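Beta-phenylalanine aminotransferase (Variovorax paradoxus, PDB 4AO9) catalyses PLP-dependent transamination of beta-phenylalanine, as a class-III (fold type I) aminotransferase working as a dimer of identical subunits. Local coordinates at residues D91-Y96 and F420-L425; R169-V174 and E215-E220; D32-F37 and F65-P70; I113-G118 and N324-A329. All blocks are in the same frame, centred on the assembly; numbering follows the deposited sequence.

Contact 1. Residues D91-Y96 and F420-L425; sequences DFIAEY and FVVLSL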
loop_
_atom_site.group_PDB
_atom_site.type_symbol
_atom_site.label_atom_id
_atom_site.label_comp_id
_atom_site.label_asym_id
_atom_site.label_seq_id
_atom_site.Cartn_x
_atom_site.Cartn_y
_atom_site.Cartn_z
ATOM N N ASP A 91 -1.465 26.685 0.007
ATOM C CA ASP A 91 -0.773 25.394 0.069
ATOM C C ASP A 91 0.327 25.286 -0.991
ATOM O O ASP A 91 0.042 25.196 -2.179
ATOM C CB ASP A 91 -1.804 24.288 -0.155
ATOM C CG ASP A 91 -1.185 22.906 -0.227
ATOM O OD1 ASP A 91 -0.043 22.731 0.241
ATOM O OD2 ASP A 91 -1.861 22.007 -0.755
ATOM N N PHE A 92 1.573 25.266 -0.531
ATOM C CA PHE A 92 2.735 25.078 -1.395
ATOM C C PHE A 92 3.441 23.742 -1.186
ATOM O O PHE A 92 4.628 23.604 -1.469
ATOM C CB PHE A 92 3.714 26.257 -1.237
ATOM C CG PHE A 92 3.327 27.458 -2.039
ATOM C CD1 PHE A 92 2.367 28.349 -1.567
ATOM C CD2 PHE A 92 3.890 27.671 -3.299
ATOM C CE1 PHE A 92 1.996 29.451 -2.329
ATOM C CE2 PHE A 92 3.530 28.770 -4.057
ATOM C CZ PHE A 92 2.576 29.656 -3.575
ATOM N N ILE A 93 2.694 22.750 -0.716
ATOM C CA ILE A 93 3.254 21.397 -0.560
ATOM C C ILE A 93 2.368 20.303 -1.204
ATOM O O ILE A 93 2.879 19.299 -1.706
ATOM C CB ILE A 93 3.664 21.120 0.932
ATOM C CG1 ILE A 93 4.200 19.699 1.126
ATOM C CG2 ILE A 93 2.503 21.397 1.876
ATOM C CD1 ILE A 93 5.445 19.366 0.283
ATOM N N ALA A 94 1.052 20.483 -1.187
ATOM C CA ALA A 94 0.136 19.662 -1.995
ATOM C C ALA A 94 0.398 18.154 -1.921
ATOM O O ALA A 94 0.653 17.496 -2.942
ATOM C CB ALA A 94 0.128 20.165 -3.460
ATOM N N GLU A 95 0.338 17.632 -0.694
ATOM C CA GLU A 95 0.492 16.206 -0.401
ATOM C C GLU A 95 1.749 15.610 -1.031
ATOM O O GLU A 95 1.736 14.502 -1.568
ATOM C CB GLU A 95 -0.785 15.443 -0.768
ATOM C CG GLU A 95 -0.972 14.129 0.009
ATOM C CD GLU A 95 -1.114 14.346 1.499
ATOM O OE1 GLU A 95 -0.091 14.405 2.203
ATOM O OE2 GLU A 95 -2.257 14.443 1.978
ATOM N N TYR A 96 2.839 16.370 -0.958
ATOM C CA TYR A 96 4.145 15.891 -1.405
ATOM C C TYR A 96 4.083 15.413 -2.854
ATOM O O TYR A 96 4.666 14.394 -3.210
ATOM C CB TYR A 96 4.709 14.824 -0.428
ATOM C CG TYR A 96 5.223 15.483 0.840
ATOM C CD1 TYR A 96 4.348 15.862 1.866
ATOM C CD2 TYR A 96 6.571 15.799 0.980
ATOM C CE1 TYR A 96 4.817 16.520 3.012
ATOM C CE2 TYR A 96 7.044 16.439 2.119
ATOM C CZ TYR A 96 6.164 16.797 3.124
ATOM O OH TYR A 96 6.640 17.447 4.237
ATOM N N PHE A 420 10.628 21.766 0.625
ATOM C CA PHE A 420 10.064 21.257 -0.632
ATOM C C PHE A 420 8.828 22.065 -1.025
ATOM O O PHE A 420 7.888 22.177 -0.240
ATOM C CB PHE A 420 9.704 19.779 -0.411
ATOM C CG PHE A 420 9.242 19.022 -1.636
ATOM C CD1 PHE A 420 9.674 19.333 -2.930
ATOM C CD2 PHE A 420 8.399 17.919 -1.468
ATOM C CE1 PHE A 420 9.245 18.555 -4.035
ATOM C CE2 PHE A 420 7.988 17.134 -2.557
ATOM C CZ PHE A 420 8.408 17.456 -3.846
ATOM N N VAL A 421 8.864 22.647 -2.224
ATOM C CA VAL A 421 7.792 23.469 -2.767
ATOM C C VAL A 421 7.173 22.753 -3.955
ATOM O O VAL A 421 7.884 22.311 -4.859
ATOM C CB VAL A 421 8.341 24.841 -3.221
ATOM C CG1 VAL A 421 7.282 25.649 -3.981
ATOM C CG2 VAL A 421 8.854 25.614 -2.021
ATOM N N VAL A 422 5.847 22.634 -3.943
ATOM C CA VAL A 422 5.134 21.823 -4.928
ATOM C C VAL A 422 3.966 22.631 -5.468
ATOM O O VAL A 422 3.076 23.004 -4.702
ATOM C CB VAL A 422 4.570 20.528 -4.267
ATOM C CG1 VAL A 422 3.741 19.702 -5.251
ATOM C CG2 VAL A 422 5.689 19.671 -3.666
ATOM N N LEU A 423 3.962 22.897 -6.770
ATOM C CA LEU A 423 2.823 23.580 -7.379
ATOM C C LEU A 423 1.685 22.600 -7.630
ATOM O O LEU A 423 1.905 21.415 -7.930
ATOM C CB LEU A 423 3.234 24.282 -8.683
ATOM C CG LEU A 423 3.794 25.712 -8.610
ATOM C CD1 LEU A 423 4.503 26.101 -7.289
ATOM C CD2 LEU A 423 4.639 26.027 -9.822
ATOM N N SER A 424 0.464 23.090 -7.447
ATOM C CA SER A 424 -0.745 22.362 -7.804
ATOM C C SER A 424 -1.592 23.222 -8.739
ATOM O O SER A 424 -1.382 24.441 -8.829
ATOM C CB SER A 424 -1.523 21.962 -6.547
ATOM O OG SER A 424 -1.824 23.100 -5.754
ATOM N N LEU A 425 -2.554 22.601 -9.420
ATOM C CA LEU A 425 -3.320 23.311 -10.449
ATOM C C LEU A 425 -4.105 24.545 -9.981
ATOM O O LEU A 425 -4.172 25.512 -10.731
ATOM C CB LEU A 425 -4.241 22.356 -11.208
ATOM C CG LEU A 425 -3.566 21.246 -12.012
ATOM C CD1 LEU A 425 -4.597 20.221 -12.446
ATOM C CD2 LEU A 425 -2.803 21.800 -13.223
HETATM O O HOH W 1 0.415 23.750 -4.403
HETATM O O HOH W 2 -3.201 22.352 -3.265
#

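Contact 2. Residues R169-V174 and E215-E220; sequences RRKIVV and ERHGPE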
loop_
_atom_site.group_PDB
_atom_site.type_symbol
_atom_site.label_atom_id
_atom_site.label_comp_id
_atom_site.label_asym_id
_atom_site.label_seq_id
_atom_site.Cartn_x
_atom_site.Cartn_y
_atom_site.Cartn_z
ATOM N N ARG A 169 19.515 -12.715 -11.001
ATOM C CA ARG A 169 20.614 -12.089 -10.252
ATOM C C ARG A 169 20.065 -11.440 -8.990
ATOM O O ARG A 169 18.852 -11.275 -8.857
ATOM C CB ARG A 169 21.329 -11.024 -11.095
ATOM C CG ARG A 169 21.869 -11.531 -12.434
ATOM C CD ARG A 169 22.310 -10.357 -13.269
ATOM N NE ARG A 169 22.847 -10.783 -14.559
ATOM C CZ ARG A 169 23.492 -9.971 -15.386
ATOM N NH1 ARG A 169 23.681 -8.694 -15.062
ATOM N NH2 ARG A 169 23.974 -10.453 -16.527
ATOM N N ARG A 170 20.952 -11.053 -8.078
ATOM C CA ARG A 170 20.502 -10.559 -6.758
ATOM C C ARG A 170 20.882 -9.131 -6.390
ATOM O O ARG A 170 20.255 -8.539 -5.521
ATOM C CB ARG A 170 21.036 -11.459 -5.635
ATOM C CG ARG A 170 20.860 -12.947 -5.849
ATOM C CD ARG A 170 19.411 -13.322 -5.895
ATOM N NE ARG A 170 18.734 -13.009 -4.640
ATOM C CZ ARG A 170 17.415 -12.985 -4.490
ATOM N NH1 ARG A 170 16.614 -13.251 -5.519
ATOM N NH2 ARG A 170 16.896 -12.700 -3.305
ATOM N N LYS A 171 21.929 -8.586 -7.003
ATOM C CA LYS A 171 22.445 -7.301 -6.553
ATOM C C LYS A 171 21.680 -6.145 -7.179
ATOM O O LYS A 171 21.360 -6.164 -8.368
ATOM C CB LYS A 171 23.941 -7.202 -6.837
ATOM C CG LYS A 171 24.606 -6.064 -6.093
ATOM C CD LYS A 171 26.117 -6.030 -6.294
ATOM C CE LYS A 171 26.829 -7.239 -5.684
ATOM N NZ LYS A 171 26.783 -7.291 -4.182
ATOM N N ILE A 172 21.380 -5.136 -6.368
ATOM C CA ILE A 172 20.589 -3.989 -6.800
ATOM C C ILE A 172 21.411 -2.718 -6.608
ATOM O O ILE A 172 21.852 -2.427 -5.501
ATOM C CB ILE A 172 19.292 -3.879 -5.980
ATOM C CG1 ILE A 172 18.450 -5.148 -6.159
ATOM C CG2 ILE A 172 18.512 -2.606 -6.382
ATOM C CD1 ILE A 172 17.283 -5.241 -5.180
ATOM N N VAL A 173 21.653 -1.981 -7.692
ATOM C CA VAL A 173 22.325 -0.686 -7.602
ATOM C C VAL A 173 21.309 0.420 -7.362
ATOM O O VAL A 173 20.325 0.549 -8.089
ATOM C CB VAL A 173 23.154 -0.403 -8.878
ATOM C CG1 VAL A 173 23.696 1.026 -8.874
ATOM C CG2 VAL A 173 24.296 -1.400 -8.998
ATOM N N VAL A 174 21.555 1.185 -6.303
ATOM C CA VAL A 174 20.775 2.378 -5.969
ATOM C C VAL A 174 21.748 3.517 -5.676
ATOM O O VAL A 174 22.977 3.320 -5.688
ATOM C CB VAL A 174 19.857 2.141 -4.739
ATOM C CG1 VAL A 174 18.719 1.174 -5.103
ATOM C CG2 VAL A 174 20.663 1.642 -3.524
ATOM N N GLU A 215 30.173 -2.023 -14.118
ATOM C CA GLU A 215 30.979 -2.957 -14.920
ATOM C C GLU A 215 31.728 -3.963 -14.034
ATOM O O GLU A 215 31.764 -5.164 -14.332
ATOM C CB GLU A 215 31.961 -2.200 -15.826
ATOM C CG GLU A 215 31.297 -1.391 -16.938
ATOM C CD GLU A 215 32.291 -0.524 -17.702
ATOM O OE1 GLU A 215 33.401 -1.013 -18.004
ATOM O OE2 GLU A 215 31.961 0.642 -18.006
ATOM N N ARG A 216 32.299 -3.470 -12.933
ATOM C CA ARG A 216 33.059 -4.330 -12.020
ATOM C C ARG A 216 32.207 -5.463 -11.445
ATOM O O ARG A 216 32.673 -6.592 -11.320
ATOM C CB ARG A 216 33.654 -3.502 -10.882
ATOM C CG ARG A 216 34.454 -4.302 -9.856
ATOM C CD ARG A 216 34.978 -3.361 -8.769
ATOM N NE ARG A 216 35.489 -4.092 -7.613
ATOM C CZ ARG A 216 35.260 -3.760 -6.341
ATOM N NH1 ARG A 216 34.506 -2.707 -6.034
ATOM N NH2 ARG A 216 35.779 -4.495 -5.364
ATOM N N HIS A 217 30.957 -5.153 -11.103
ATOM C CA HIS A 217 30.064 -6.145 -10.511
ATOM C C HIS A 217 29.050 -6.678 -11.517
ATOM O O HIS A 217 28.024 -7.251 -11.116
ATOM C CB HIS A 217 29.275 -5.540 -9.345
ATOM C CG HIS A 217 30.118 -5.025 -8.222
ATOM N ND1 HIS A 217 30.604 -3.736 -8.194
ATOM C CD2 HIS A 217 30.507 -5.603 -7.060
ATOM C CE1 HIS A 217 31.276 -3.545 -7.072
ATOM N NE2 HIS A 217 31.240 -4.665 -6.371
ATOM N N GLY A 218 29.326 -6.496 -12.810
ATOM C CA GLY A 218 28.346 -6.754 -13.863
ATOM C C GLY A 218 27.453 -7.980 -13.723
ATOM O O GLY A 218 26.219 -7.860 -13.707
ATOM N N PRO A 219 28.057 -9.174 -13.604
ATOM C CA PRO A 219 27.282 -10.413 -13.603
ATOM C C PRO A 219 26.342 -10.548 -12.406
ATOM O O PRO A 219 25.401 -11.357 -12.445
ATOM C CB PRO A 219 28.362 -11.506 -13.553
ATOM C CG PRO A 219 29.572 -10.849 -14.127
ATOM C CD PRO A 219 29.511 -9.438 -13.644
ATOM N N GLU A 220 26.581 -9.764 -11.360
ATOM C CA GLU A 220 25.745 -9.842 -10.162
ATOM C C GLU A 220 24.558 -8.902 -10.173
ATOM O O GLU A 220 23.637 -9.059 -9.355
ATOM C CB GLU A 220 26.574 -9.541 -8.911
ATOM C CG GLU A 220 27.643 -10.574 -8.615
ATOM C CD GLU A 220 28.354 -10.287 -7.303
ATOM O OE1 GLU A 220 29.230 -9.415 -7.296
ATOM O OE2 GLU A 220 27.998 -10.928 -6.290
HETATM O O HOH W 3 23.663 -12.053 -7.994
HETATM O O HOH W 4 28.380 -9.613 -3.749
#

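Contact 3. Residues D32-F37 and F65-P70; sequences DAYRRF and FYAPFP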
loop_
_atom_site.group_PDB
_atom_site.type_symbol
_atom_site.label_atom_id
_atom_site.label_comp_id
_atom_site.label_asym_id
_atom_site.label_seq_id
_atom_site.Cartn_x
_atom_site.Cartn_y
_atom_site.Cartn_z
ATOM N N ASP A 32 12.114 31.702 19.861
ATOM C CA ASP A 32 11.055 32.678 19.658
ATOM C C ASP A 32 9.985 32.159 18.678
ATOM O O ASP A 32 8.791 32.278 18.940
ATOM C CB ASP A 32 11.658 34.008 19.178
ATOM C CG ASP A 32 10.610 35.056 18.899
ATOM O OD1 ASP A 32 9.986 35.552 19.865
ATOM O OD2 ASP A 32 10.409 35.385 17.713
ATOM N N ALA A 33 10.422 31.572 17.562
ATOM C CA ALA A 33 9.490 31.026 16.569
ATOM C C ALA A 33 8.629 29.901 17.154
ATOM O O ALA A 33 7.413 29.848 16.910
ATOM C CB ALA A 33 10.241 30.549 15.329
ATOM N N TYR A 34 9.261 29.020 17.931
ATOM C CA TYR A 34 8.545 27.938 18.618
ATOM C C TYR A 34 7.458 28.504 19.533
ATOM O O TYR A 34 6.322 28.028 19.528
ATOM C CB TYR A 34 9.494 27.066 19.441
ATOM C CG TYR A 34 10.211 25.937 18.708
ATOM C CD1 TYR A 34 10.650 26.077 17.390
ATOM C CD2 TYR A 34 10.492 24.739 19.370
ATOM C CE1 TYR A 34 11.334 25.037 16.743
ATOM C CE2 TYR A 34 11.168 23.699 18.741
ATOM C CZ TYR A 34 11.597 23.856 17.429
ATOM O OH TYR A 34 12.272 22.821 16.819
ATOM N N ARG A 35 7.806 29.531 20.311
ATOM C CA ARG A 35 6.842 30.117 21.243
ATOM C C ARG A 35 5.649 30.738 20.529
ATOM O O ARG A 35 4.499 30.508 20.917
ATOM C CB ARG A 35 7.500 31.157 22.157
ATOM C CG ARG A 35 6.533 31.702 23.206
ATOM C CD ARG A 35 7.030 32.971 23.882
ATOM N NE ARG A 35 7.250 34.091 22.964
ATOM C CZ ARG A 35 6.291 34.775 22.340
ATOM N NH1 ARG A 35 5.011 34.449 22.492
ATOM N NH2 ARG A 35 6.623 35.781 21.539
ATOM N N ARG A 36 5.920 31.536 19.498
ATOM C CA ARG A 36 4.862 32.197 18.745
ATOM C C ARG A 36 3.956 31.167 18.057
ATOM O O ARG A 36 2.730 31.294 18.083
ATOM C CB ARG A 36 5.447 33.190 17.735
ATOM C CG ARG A 36 5.934 34.502 18.363
ATOM C CD ARG A 36 6.374 35.524 17.311
ATOM N NE ARG A 36 7.707 35.237 16.772
ATOM C CZ ARG A 36 7.943 34.626 15.613
ATOM N NH1 ARG A 36 6.933 34.226 14.843
ATOM N NH2 ARG A 36 9.194 34.411 15.220
ATOM N N PHE A 37 4.576 30.147 17.468
ATOM C CA PHE A 37 3.840 29.049 16.841
ATOM C C PHE A 37 2.943 28.339 17.860
ATOM O O PHE A 37 1.753 28.110 17.603
ATOM C CB PHE A 37 4.836 28.082 16.188
ATOM C CG PHE A 37 4.216 26.801 15.679
ATOM C CD1 PHE A 37 3.679 26.733 14.397
ATOM C CD2 PHE A 37 4.171 25.678 16.492
ATOM C CE1 PHE A 37 3.104 25.550 13.929
ATOM C CE2 PHE A 37 3.594 24.493 16.038
ATOM C CZ PHE A 37 3.066 24.432 14.749
ATOM N N PHE A 65 5.507 14.982 10.853
ATOM C CA PHE A 65 5.879 15.499 12.165
ATOM C C PHE A 65 6.960 16.566 12.077
ATOM O O PHE A 65 7.947 16.413 11.358
ATOM C CB PHE A 65 6.362 14.400 13.114
ATOM C CG PHE A 65 6.720 14.933 14.474
ATOM C CD1 PHE A 65 8.006 15.397 14.742
ATOM C CD2 PHE A 65 5.751 15.032 15.462
ATOM C CE1 PHE A 65 8.328 15.934 15.992
ATOM C CE2 PHE A 65 6.066 15.573 16.720
ATOM C CZ PHE A 65 7.355 16.027 16.973
ATOM N N TYR A 66 6.762 17.646 12.826
ATOM C CA TYR A 66 7.830 18.612 13.076
ATOM C C TYR A 66 7.667 19.189 14.474
ATOM O O TYR A 66 6.556 19.200 15.033
ATOM C CB TYR A 66 7.862 19.730 12.019
ATOM C CG TYR A 66 6.512 20.346 11.736
ATOM C CD1 TYR A 66 5.672 19.793 10.761
ATOM C CD2 TYR A 66 6.059 21.474 12.441
ATOM C CE1 TYR A 66 4.422 20.325 10.491
ATOM C CE2 TYR A 66 4.795 22.019 12.170
ATOM C CZ TYR A 66 3.986 21.440 11.193
ATOM O OH TYR A 66 2.744 21.970 10.913
ATOM N N ALA A 67 8.781 19.653 15.040
ATOM C CA ALA A 67 8.779 20.260 16.361
ATOM C C ALA A 67 8.295 21.713 16.295
ATOM O O ALA A 67 8.458 22.373 15.271
ATOM C CB ALA A 67 10.171 20.171 16.971
ATOM N N PRO A 68 7.697 22.222 17.386
ATOM C CA PRO A 68 7.457 21.520 18.649
ATOM C C PRO A 68 6.322 20.493 18.571
ATOM O O PRO A 68 6.318 19.522 19.338
ATOM C CB PRO A 68 7.131 22.656 19.624
ATOM C CG PRO A 68 6.556 23.730 18.783
ATOM C CD PRO A 68 7.285 23.638 17.453
ATOM N N PHE A 69 5.394 20.708 17.637
ATOM C CA PHE A 69 4.318 19.767 17.305
ATOM C C PHE A 69 3.763 20.191 15.949
ATOM O O PHE A 69 3.857 21.358 15.589
ATOM C CB PHE A 69 3.193 19.776 18.359
ATOM C CG PHE A 69 2.573 21.126 18.568
ATOM C CD1 PHE A 69 3.101 22.009 19.503
ATOM C CD2 PHE A 69 1.471 21.533 17.817
ATOM C CE1 PHE A 69 2.545 23.268 19.689
ATOM C CE2 PHE A 69 0.906 22.799 17.991
ATOM C CZ PHE A 69 1.450 23.673 18.938
ATOM N N PRO A 70 3.192 19.245 15.185
ATOM C CA PRO A 70 2.644 19.611 13.879
ATOM C C PRO A 70 1.250 20.203 13.993
ATOM O O PRO A 70 0.478 19.817 14.883
ATOM C CB PRO A 70 2.601 18.275 13.131
ATOM C CG PRO A 70 2.419 17.255 14.229
ATOM C CD PRO A 70 3.247 17.783 15.370
#

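Contact 4. Residues I113-G118 and N324-A329; sequences IEAMQG and NVMTMA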
loop_
_atom_site.group_PDB
_atom_site.type_symbol
_atom_site.label_atom_id
_atom_site.label_comp_id
_atom_site.label_asym_id
_atom_site.label_seq_id
_atom_site.Cartn_x
_atom_site.Cartn_y
_atom_site.Cartn_z
ATOM N N ILE A 113 -17.747 9.540 -6.276
ATOM C CA ILE A 113 -19.158 9.336 -5.924
ATOM C C ILE A 113 -19.847 8.390 -6.916
ATOM O O ILE A 113 -20.547 7.458 -6.510
ATOM C CB ILE A 113 -19.912 10.683 -5.820
ATOM C CG1 ILE A 113 -19.428 11.448 -4.586
ATOM C CG2 ILE A 113 -21.443 10.477 -5.797
ATOM C CD1 ILE A 113 -19.973 12.864 -4.459
ATOM N N GLU A 114 -19.647 8.629 -8.209
ATOM C CA GLU A 114 -20.234 7.758 -9.227
ATOM C C GLU A 114 -19.740 6.311 -9.083
ATOM O O GLU A 114 -20.532 5.374 -9.195
ATOM C CB GLU A 114 -19.978 8.283 -10.643
ATOM C CG GLU A 114 -20.622 7.420 -11.727
ATOM C CD GLU A 114 -20.506 7.987 -13.138
ATOM O OE1 GLU A 114 -19.968 9.108 -13.321
ATOM O OE2 GLU A 114 -20.973 7.296 -14.074
ATOM N N ALA A 115 -18.443 6.131 -8.823
ATOM C CA ALA A 115 -17.901 4.786 -8.604
ATOM C C ALA A 115 -18.555 4.108 -7.403
ATOM O O ALA A 115 -18.957 2.940 -7.489
ATOM C CB ALA A 115 -16.392 4.828 -8.437
ATOM N N MET A 116 -18.679 4.836 -6.292
ATOM C CA MET A 116 -19.289 4.264 -5.082
ATOM C C MET A 116 -20.738 3.859 -5.332
ATOM O O MET A 116 -21.191 2.821 -4.847
ATOM C CB MET A 116 -19.208 5.224 -3.890
ATOM C CG MET A 116 -17.796 5.483 -3.421
ATOM S SD MET A 116 -17.725 6.236 -1.785
ATOM C CE MET A 116 -17.755 4.771 -0.746
ATOM N N GLN A 117 -21.457 4.654 -6.118
ATOM C CA GLN A 117 -22.844 4.340 -6.451
ATOM C C GLN A 117 -23.026 3.054 -7.263
ATOM O O GLN A 117 -24.084 2.420 -7.195
ATOM C CB GLN A 117 -23.494 5.536 -7.146
ATOM C CG GLN A 117 -23.688 6.711 -6.189
ATOM C CD GLN A 117 -24.120 7.985 -6.883
ATOM O OE1 GLN A 117 -23.982 8.133 -8.096
ATOM N NE2 GLN A 117 -24.648 8.919 -6.106
ATOM N N GLY A 118 -22.001 2.683 -8.020
ATOM C CA GLY A 118 -21.985 1.426 -8.760
ATOM C C GLY A 118 -21.581 0.220 -7.933
ATOM O O GLY A 118 -21.617 -0.904 -8.420
ATOM N N ASN A 324 -9.048 -1.158 -7.026
ATOM C CA ASN A 324 -10.304 -0.681 -6.457
ATOM C C ASN A 324 -10.943 0.389 -7.328
ATOM O O ASN A 324 -10.247 1.242 -7.876
ATOM C CB ASN A 324 -10.111 -0.211 -5.018
ATOM C CG ASN A 324 -9.533 1.165 -4.928
ATOM O OD1 ASN A 324 -10.248 2.171 -5.041
ATOM N ND2 ASN A 324 -8.219 1.232 -4.698
ATOM N N VAL A 325 -12.267 0.332 -7.461
ATOM C CA VAL A 325 -12.955 1.194 -8.414
ATOM C C VAL A 325 -12.843 2.677 -8.119
ATOM O O VAL A 325 -12.902 3.493 -9.036
ATOM C CB VAL A 325 -14.451 0.823 -8.600
ATOM C CG1 VAL A 325 -14.590 -0.517 -9.281
ATOM C CG2 VAL A 325 -15.208 0.877 -7.278
ATOM N N MET A 326 -12.680 3.039 -6.848
ATOM C CA MET A 326 -12.581 4.461 -6.519
ATOM C C MET A 326 -11.280 5.070 -7.035
ATOM O O MET A 326 -11.295 6.126 -7.662
ATOM C CB MET A 326 -12.752 4.659 -5.016
ATOM C CG MET A 326 -14.180 4.338 -4.570
ATOM S SD MET A 326 -14.317 4.130 -2.796
ATOM C CE MET A 326 -14.081 5.826 -2.260
ATOM N N THR A 327 -10.165 4.393 -6.784
ATOM C CA THR A 327 -8.874 4.801 -7.350
ATOM C C THR A 327 -8.899 4.802 -8.878
ATOM O O THR A 327 -8.432 5.751 -9.504
ATOM C CB THR A 327 -7.723 3.898 -6.850
ATOM O OG1 THR A 327 -7.619 4.030 -5.419
ATOM C CG2 THR A 327 -6.379 4.269 -7.509
ATOM N N MET A 328 -9.445 3.752 -9.477
ATOM C CA MET A 328 -9.477 3.655 -10.941
ATOM C C MET A 328 -10.285 4.809 -11.538
ATOM O O MET A 328 -9.878 5.403 -12.538
ATOM C CB MET A 328 -10.053 2.313 -11.405
ATOM C CG MET A 328 -9.302 1.062 -10.909
ATOM S SD MET A 328 -7.594 0.844 -11.453
ATOM C CE MET A 328 -6.665 1.512 -10.071
ATOM N N ALA A 329 -11.418 5.130 -10.916
ATOM C CA ALA A 329 -12.262 6.231 -11.382
ATOM C C ALA A 329 -11.574 7.582 -11.178
ATOM O O ALA A 329 -11.550 8.420 -12.089
ATOM C CB ALA A 329 -13.608 6.196 -10.667
#

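Contact 1. Residues D91-Y96 and F420-L425
In a buried part of the fold, probably the small domain of this fold type I aminotransferase, the turn that follows strand 88-91 meets the edge strand 420-422, Phe92 on Val422 and Ile93 on Phe420. One direct backbone bond joins them: Val422 N donates to Phe92 O at 2.9 Å, with the donor lifted 50° out of the carbonyl plane. The same Phe92 O also receives a CA-H...O contact from Val421. Asp91 OD1 accepts from Ile93 N (an Asx turn) and from Ala94 N (an Asx motif), both from one face of the carboxylate. Val422 CB approaches Ile93 O at 3.3 Å. With CG1 of Ile93 anti to its backbone N (chi1 178°), CD1 swings back to the strand and ends 3.7 Å from Phe420 CD2. Tyr96 CD2 comes in at the Phe420 ring's edge, in its plane. The side chain of Tyr96 is about 6 Å from bound PLP, and Thr123 of the second subunit packs on Tyr96. Two waters link the segments: one donates to Asp91 O and Val422 O and accepts from Ser424 OG, the other donates to Asp91 OD2 and to Ser424 OG, each at 2.9 Å.

Contact 2. Residues R169-V174 and E215-E220
Lys171 N bonds to Glu220 O, and Arg169 CB packs against the same carbonyl, at the margin of the large domain's mixed, mainly parallel beta-sheet, where strand 171-175 begins beside the turn that leads from helix 207-216 into strand 221-226. Lys171 N donates to Glu220 O at 2.9 Å, with an N-H...O angle of 150° and the donor tilted 20° from the carbonyl plane; further along, Lys171 and Val173 continue the pairing with strand 221-226. The two basic side chains treat the turn differently. Arg169 runs extended from CG to NE along the backbone of 218-220: CB is 3.5 Å from Glu220 O and CD 3.4 Å from Pro219 O, and Pro219 O sits over one face of the guanidinium. Although Arg169 NH1 comes within 3.0 Å of Gly218 O, the angle is too poor for a hydrogen bond; the guanidinium is instead held by Ile221 O through NH1 and by Val253 O through NH2. Lys171 begins with CG anti to its backbone N (chi1 -165°) and then folds at chi3 and chi4, crossing the extended Glu220 chain obliquely. Its CE lies 3.6 Å from Glu220 OE1 and also approaches the His217 ring. The ammonium makes its salt bridge with Asp198 on the neighbouring strand. The opposite charges are bridged by water: it accepts from Lys171 NZ and donates to Glu220 OE2, at 2.9 Å each, while NZ and OE2 themselves stay 4.4 Å apart.

Contact 3. Residues D32-F37 and F65-P70
Phe37, Tyr34 and Pro68 bury the most surface here, joining helix 23-40 to the irregular segment that leads into strand 72-77. With CG of Phe37 anti to its backbone N (chi1 172°), its ring projects from the helix into the bend of 66-69. Phe69 O lies at the ring edge, near its plane, 3.2 Å from Phe37 CE2. That same CE2 stands over one face of the Phe69 ring; the planes are oblique, at 47°. The neighbouring Phe37 CZ meets the edge of the Tyr66 ring, 3.9 Å from Tyr66 CE2. Phe37 CD2 meets Pro68 CG at 3.8 Å, so Pro68 lies against both Phe37 and Tyr34.

One turn earlier on the helix, Tyr34 offers a face to Pro68. Pro68 CD lies 3.9 Å from the ring centroid and 11° off its normal, a CH-pi contact over the centre. A cis peptide precedes Pro68, and Ala67 CB touches Tyr34 OH at 3.4 Å. That hydroxyl is hydrogen-bonded to Gln402 of helix 398-410, whose Phe406 also meets the Phe37 ring edge-to-face. No hydrogen bond crosses the contact: an aromatic-proline cluster packs an N-terminal helix onto what is probably the small domain of the aminotransferase fold.

Contact 4. Residues I113-G118 and N324-A329
Met116 and Met326 form the buried side of the contact in which helix 106-117 passes helix 325-337. The short helical segments run roughly antiparallel, at 145° between their directions, and their axes approach to 8.7 Å. Both methionine chains leave with CG anti to the carbonyl carbon (chi1 -66° and -68°) and bend at chi3, which brings their thioethers together between the helices. Met116 SD is 3.7 Å from Met326 CE, and Met326 SD is 3.8 Å from Met116 CG. The second subunit closes over this side: its Val112 packs on Met116 and its Met293 on Met326.

Beside the methionines, the alanine side is partly accessible to solvent. Ala115 and Ala329 still meet methyl to methyl, CB to CB at 3.8 Å, and Ala115 CB lies against the backbone of the other helix, 3.8 Å from Val325 O. Its other approaches are longer, with Val325 CG2 at 4.3 Å from Ala115 CB, and on the first helix Glu114 and Gln117 are exposed.

At the start of the second helix, Asn324 serves as N-cap: its OD1 accepts from Thr327 N at 2.8 Å, nearly straight at 177°, while ND2 donates back to Thr327 OG1. Polar atoms thus order the helix end, whereas the interface itself has no hydrogen bond and depends on the fit of methyl and thioether surfaces.

Overall arrangement
Contact 1 is the most central, its centre about 10 Å from that of the chain, and contacts 1 and 4 are buried; contact 3 is partly buried and contact 2 is at the surface. Contact 1 mixes one backbone hydrogen bond, waters and aromatic packing, contact 2 relies on backbone pairing and hydrated charges, and contacts 3 and 4 are crossed by no hydrogen bond. Contacts 1 and 3 are the nearest pair, with nearest atoms about 7 Å apart, though they share no helix or strand. Along the chain contact 2 nests inside contact 4, itself inside contact 1, while contact 3 closes first. All four come within reach of the second subunit, contact 2 through Arg170 alone.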